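Local structure of citrate synthase (Sulfolobus solfataricus, 1O7X) at residues 137-142 with 324-329; 228-233 with 286-291. The protein is a citrate synthase from an archaeon, a largely helical enzyme of the citrate synthase family whose assembly holds two protein chains. All coordinates share one frame; numbering follows the deposited sequence.

Contact 1: 137-142 with 324-329; sequences RKEGNK and GFPVYM
Tyr328 and Lys138 are brought together by the tyrosine's chi1 and by bends in the lysine chain: the tyrosine CG stands between its backbone N and carbonyl carbon (chi1 75°), which sends the ring across to the end of helix 116-138, while the lysine chain bends at chi3 and chi4 and runs back along the ring. The two side chains run antiparallel, base against tip. Lys138 CB lies near the phenol end, CD packs 3.3 Å from Tyr328 CE1, and NZ ends over one face, toward the CG-CD1 side of the ring. There Lys138 NZ makes a cation-pi contact, 3.9 Å from the centroid of the Tyr328 ring and 22° off its normal. Glu139 comes to the edge of the same ring. Its chain bends at chi2, and Tyr328 OH donates a hydrogen bond of 2.8 Å to Glu139 OE2, which accepts through its anti lone pair. The carboxylate and ring planes are 8° apart and OE2 meets the ring in its plane, while the ammonium sits over a face; the negative partner would probably enrich the ring's electrons and favour the cation. Pro326 CG flanks the carboxylate, 4.0 Å from Glu139 OE2. This surface contact joins the C-terminal end of helix 116-138 to the loop between helices 316-323 and 330-352; Pro326, Tyr328 and Met329 also rest on Tyr135, and Lys138 reaches Leu95 of helix 92-106.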
# COMPACT_ATOMS: atom_id res chain seq x y z
N ARG A 137 14.72 -2.08 -18.32
CA ARG A 137 15.57 -2.76 -17.35
C ARG A 137 15.36 -4.25 -17.35
O ARG A 137 16.28 -4.99 -16.98
CB ARG A 137 15.32 -2.13 -15.99
CG ARG A 137 15.12 -3.09 -14.83
CD ARG A 137 16.29 -3.06 -13.89
NE ARG A 137 16.80 -4.40 -13.58
CZ ARG A 137 18.06 -4.73 -13.83
NH1 ARG A 137 18.88 -3.86 -14.37
NH2 ARG A 137 18.56 -5.90 -13.58
N LYS A 138 14.18 -4.72 -17.72
CA LYS A 138 13.89 -6.14 -17.72
C LYS A 138 14.38 -6.79 -19.02
O LYS A 138 14.40 -8.02 -19.12
CB LYS A 138 12.41 -6.43 -17.50
CG LYS A 138 11.74 -6.00 -16.22
CD LYS A 138 10.53 -6.87 -15.85
CE LYS A 138 11.03 -8.18 -15.31
NZ LYS A 138 10.27 -9.38 -15.63
N GLU A 139 14.66 -6.01 -20.03
CA GLU A 139 15.20 -6.43 -21.30
C GLU A 139 16.70 -6.12 -21.34
O GLU A 139 17.40 -6.38 -22.33
CB GLU A 139 14.55 -5.71 -22.47
CG GLU A 139 13.26 -6.19 -23.04
CD GLU A 139 13.12 -7.69 -23.20
OE1 GLU A 139 13.90 -8.25 -24.01
OE2 GLU A 139 12.25 -8.29 -22.53
N GLY A 140 17.19 -5.48 -20.27
CA GLY A 140 18.57 -5.07 -20.12
C GLY A 140 19.04 -3.83 -20.86
O GLY A 140 20.26 -3.61 -20.96
N ASN A 141 18.19 -2.97 -21.38
CA ASN A 141 18.64 -1.81 -22.11
C ASN A 141 18.97 -0.62 -21.21
O ASN A 141 18.55 -0.65 -20.06
CB ASN A 141 17.61 -1.34 -23.13
CG ASN A 141 16.87 -2.33 -23.99
OD1 ASN A 141 17.45 -3.21 -24.63
ND2 ASN A 141 15.55 -2.19 -24.02
N LYS A 142 19.66 0.40 -21.72
CA LYS A 142 19.88 1.61 -20.93
C LYS A 142 18.53 2.33 -20.82
O LYS A 142 17.66 2.18 -21.68
CB LYS A 142 20.84 2.60 -21.59
CG LYS A 142 22.21 2.07 -21.98
CD LYS A 142 23.09 1.77 -20.77
CE LYS A 142 24.46 1.25 -21.18
NZ LYS A 142 25.53 2.31 -21.19
N GLY A 324 4.54 -4.82 -29.42
CA GLY A 324 5.92 -5.18 -29.15
C GLY A 324 6.26 -5.52 -27.70
O GLY A 324 7.42 -5.86 -27.41
N PHE A 325 5.33 -5.46 -26.76
CA PHE A 325 5.55 -5.74 -25.37
C PHE A 325 5.45 -7.23 -25.04
O PHE A 325 4.54 -7.93 -25.47
CB PHE A 325 4.53 -5.01 -24.48
CG PHE A 325 4.77 -3.53 -24.43
CD1 PHE A 325 3.93 -2.65 -25.08
CD2 PHE A 325 5.86 -3.02 -23.74
CE1 PHE A 325 4.15 -1.29 -25.03
CE2 PHE A 325 6.10 -1.68 -23.71
CZ PHE A 325 5.25 -0.80 -24.35
N PRO A 326 6.37 -7.70 -24.22
CA PRO A 326 6.36 -9.09 -23.79
C PRO A 326 5.23 -9.31 -22.80
O PRO A 326 4.69 -8.37 -22.19
CB PRO A 326 7.74 -9.30 -23.21
CG PRO A 326 8.30 -7.96 -22.91
CD PRO A 326 7.53 -6.96 -23.71
N VAL A 327 4.89 -10.58 -22.57
CA VAL A 327 3.82 -10.93 -21.66
C VAL A 327 3.99 -10.33 -20.27
O VAL A 327 3.00 -9.96 -19.62
CB VAL A 327 3.72 -12.45 -21.49
CG1 VAL A 327 2.50 -12.77 -20.64
CG2 VAL A 327 3.63 -13.14 -22.83
N TYR A 328 5.22 -10.26 -19.76
CA TYR A 328 5.50 -9.74 -18.44
C TYR A 328 5.15 -8.27 -18.32
O TYR A 328 4.99 -7.82 -17.19
CB TYR A 328 6.93 -10.07 -17.99
CG TYR A 328 8.04 -9.28 -18.62
CD1 TYR A 328 8.23 -7.94 -18.26
CD2 TYR A 328 8.88 -9.82 -19.57
CE1 TYR A 328 9.22 -7.17 -18.86
CE2 TYR A 328 9.89 -9.08 -20.15
CZ TYR A 328 10.06 -7.75 -19.79
OH TYR A 328 11.03 -6.96 -20.36
N MET A 329 4.98 -7.46 -19.34
CA MET A 329 4.59 -6.08 -19.16
C MET A 329 3.08 -5.90 -19.02
O MET A 329 2.69 -4.81 -18.56
CB MET A 329 5.07 -5.22 -20.32
CG MET A 329 6.55 -4.80 -20.27
SD MET A 329 6.77 -3.66 -18.89
CE MET A 329 7.38 -4.70 -17.63

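Contact 2: 228-233 with 286-291; sequences QFIEIG and RRYFEI
Ile291 fits its CG2 methyl between Phe229 and Ile232, 3.4 Å from Phe229 CB and equally close to Ile232 CD1. With CG2 anti to the backbone N, this branch faces helix 221-232, while CG1 and CD1 continue toward the C-terminal end of that helix, where CD1 reaches the carbonyl of Gly233. Ile232 and Ile291 lie alongside one another, pointing oppositely; the side chain of Phe229 crosses Ile291 at a slant. Farther out, the Tyr288 ring lies against helix 221-232, its CE2 4.1 Å from Ile230 CG1 and its CD2 4.3 Å from Phe229 CB. Phe226 and Tyr321 meet the Tyr288 ring edge-to-face, and Phe314 does the same to Phe229. At the polar edge, Arg287 bends at chi3 (74°) and donates from NH1 to Gly233 O at 2.6 Å. The acceptor lies in the guanidinium plane, and the N-H...O angle is 146°. Arg287 NH2 also forms a salt bridge with Asp284, which helps to fix the guanidinium. Gly233, the first residue beyond the helix, takes a positive phi. The short helical segments cross nearly at right angles (101°), their axes 9.3 Å apart, an example of the helix-on-helix packing from which the predominantly alpha-helical citrate synthase fold is built.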
# COMPACT_ATOMS: atom_id res chain seq x y z
N GLN A 228 -2.90 -19.06 -22.61
CA GLN A 228 -3.68 -20.16 -23.13
C GLN A 228 -3.41 -20.29 -24.63
O GLN A 228 -3.01 -21.38 -25.08
CB GLN A 228 -5.17 -19.89 -22.94
CG GLN A 228 -5.62 -19.82 -21.48
CD GLN A 228 -7.06 -19.31 -21.52
OE1 GLN A 228 -7.22 -18.25 -22.11
NE2 GLN A 228 -7.99 -20.04 -20.95
N PHE A 229 -3.48 -19.17 -25.34
CA PHE A 229 -3.22 -19.17 -26.77
C PHE A 229 -1.81 -19.70 -27.05
O PHE A 229 -1.65 -20.49 -27.98
CB PHE A 229 -3.42 -17.82 -27.44
CG PHE A 229 -4.39 -16.79 -26.96
CD1 PHE A 229 -4.04 -15.45 -27.01
CD2 PHE A 229 -5.64 -17.12 -26.48
CE1 PHE A 229 -4.90 -14.46 -26.57
CE2 PHE A 229 -6.51 -16.14 -26.04
CZ PHE A 229 -6.14 -14.80 -26.08
N ILE A 230 -0.81 -19.31 -26.27
CA ILE A 230 0.55 -19.80 -26.47
C ILE A 230 0.62 -21.31 -26.25
O ILE A 230 1.35 -22.03 -26.94
CB ILE A 230 1.57 -19.10 -25.57
CG1 ILE A 230 1.52 -17.57 -25.71
CG2 ILE A 230 3.00 -19.56 -25.87
CD1 ILE A 230 2.29 -16.88 -24.60
N GLU A 231 -0.15 -21.84 -25.30
CA GLU A 231 -0.21 -23.27 -25.05
C GLU A 231 -0.73 -24.02 -26.28
O GLU A 231 -0.29 -25.13 -26.60
CB GLU A 231 -1.16 -23.55 -23.89
CG GLU A 231 -1.25 -25.00 -23.46
CD GLU A 231 -2.01 -25.14 -22.16
OE1 GLU A 231 -2.70 -26.16 -21.96
OE2 GLU A 231 -1.96 -24.24 -21.30
N ILE A 232 -1.75 -23.43 -26.91
CA ILE A 232 -2.33 -24.03 -28.11
C ILE A 232 -1.24 -24.08 -29.17
O ILE A 232 -0.94 -25.13 -29.75
CB ILE A 232 -3.57 -23.27 -28.64
CG1 ILE A 232 -4.54 -23.02 -27.49
CG2 ILE A 232 -4.23 -24.08 -29.75
CD1 ILE A 232 -5.92 -22.54 -27.84
N GLY A 233 -0.67 -22.92 -29.44
CA GLY A 233 0.40 -22.83 -30.42
C GLY A 233 -0.14 -22.53 -31.80
O GLY A 233 0.09 -21.46 -32.36
N ARG A 286 -1.04 -12.40 -35.35
CA ARG A 286 -2.10 -12.99 -36.14
C ARG A 286 -2.31 -14.45 -35.79
O ARG A 286 -3.44 -14.93 -35.68
CB ARG A 286 -1.81 -12.86 -37.63
CG ARG A 286 -2.70 -13.62 -38.59
CD ARG A 286 -1.96 -13.87 -39.89
NE ARG A 286 -2.72 -14.49 -40.97
CZ ARG A 286 -2.24 -14.60 -42.21
NH1 ARG A 286 -1.01 -14.15 -42.49
NH2 ARG A 286 -2.96 -15.16 -43.17
N ARG A 287 -1.22 -15.19 -35.62
CA ARG A 287 -1.32 -16.60 -35.22
C ARG A 287 -2.06 -16.62 -33.89
O ARG A 287 -3.07 -17.32 -33.82
CB ARG A 287 0.06 -17.22 -35.17
CG ARG A 287 0.17 -18.64 -34.66
CD ARG A 287 1.49 -19.32 -35.06
NE ARG A 287 2.62 -18.83 -34.28
CZ ARG A 287 2.94 -19.11 -33.03
NH1 ARG A 287 2.23 -19.95 -32.28
NH2 ARG A 287 4.02 -18.53 -32.52
N TYR A 288 -1.65 -15.81 -32.91
CA TYR A 288 -2.34 -15.79 -31.62
C TYR A 288 -3.75 -15.24 -31.71
O TYR A 288 -4.65 -15.75 -31.05
CB TYR A 288 -1.54 -15.03 -30.55
CG TYR A 288 -0.20 -15.66 -30.24
CD1 TYR A 288 0.94 -14.88 -30.17
CD2 TYR A 288 -0.08 -17.03 -30.05
CE1 TYR A 288 2.17 -15.45 -29.90
CE2 TYR A 288 1.14 -17.61 -29.79
CZ TYR A 288 2.26 -16.81 -29.71
OH TYR A 288 3.48 -17.38 -29.44
N PHE A 289 -3.97 -14.24 -32.57
CA PHE A 289 -5.27 -13.67 -32.84
C PHE A 289 -6.21 -14.71 -33.47
O PHE A 289 -7.43 -14.66 -33.27
CB PHE A 289 -5.24 -12.45 -33.76
CG PHE A 289 -6.61 -11.82 -33.87
CD1 PHE A 289 -7.10 -11.01 -32.86
CD2 PHE A 289 -7.42 -12.06 -34.97
CE1 PHE A 289 -8.36 -10.45 -32.95
CE2 PHE A 289 -8.68 -11.50 -35.06
CZ PHE A 289 -9.15 -10.69 -34.06
N GLU A 290 -5.63 -15.63 -34.24
CA GLU A 290 -6.46 -16.66 -34.85
C GLU A 290 -6.83 -17.73 -33.83
O GLU A 290 -7.95 -18.21 -33.88
CB GLU A 290 -5.80 -17.24 -36.08
CG GLU A 290 -5.65 -16.20 -37.20
CD GLU A 290 -5.00 -16.88 -38.40
OE1 GLU A 290 -5.10 -18.13 -38.44
OE2 GLU A 290 -4.44 -16.15 -39.23
N ILE A 291 -5.96 -18.03 -32.89
CA ILE A 291 -6.28 -18.96 -31.81
C ILE A 291 -7.38 -18.33 -30.95
O ILE A 291 -8.38 -18.95 -30.58
CB ILE A 291 -5.06 -19.23 -30.91
CG1 ILE A 291 -4.16 -20.31 -31.53
CG2 ILE A 291 -5.44 -19.63 -29.50
CD1 ILE A 291 -2.83 -19.76 -32.00

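From the N terminus, the chain passes through helix 116-138 and enters contact 1 at its C-terminal end. It then runs through a mostly helical span of 181 residues before 324-329 closes that loop. Within this span, helix 221-232 supplies the first half of contact 2, and helix 283-303 returns after 52 residues to complete it, so the smaller loop lies wholly within the larger. The centres of the two contacts are about 21 Å apart, and the nearest atoms come to about 4 Å without touching. Helix 221-232 connects the two regions: it carries Phe229 of contact 2, while its Glu223 and Phe226 meet Val327 in the second segment of contact 1.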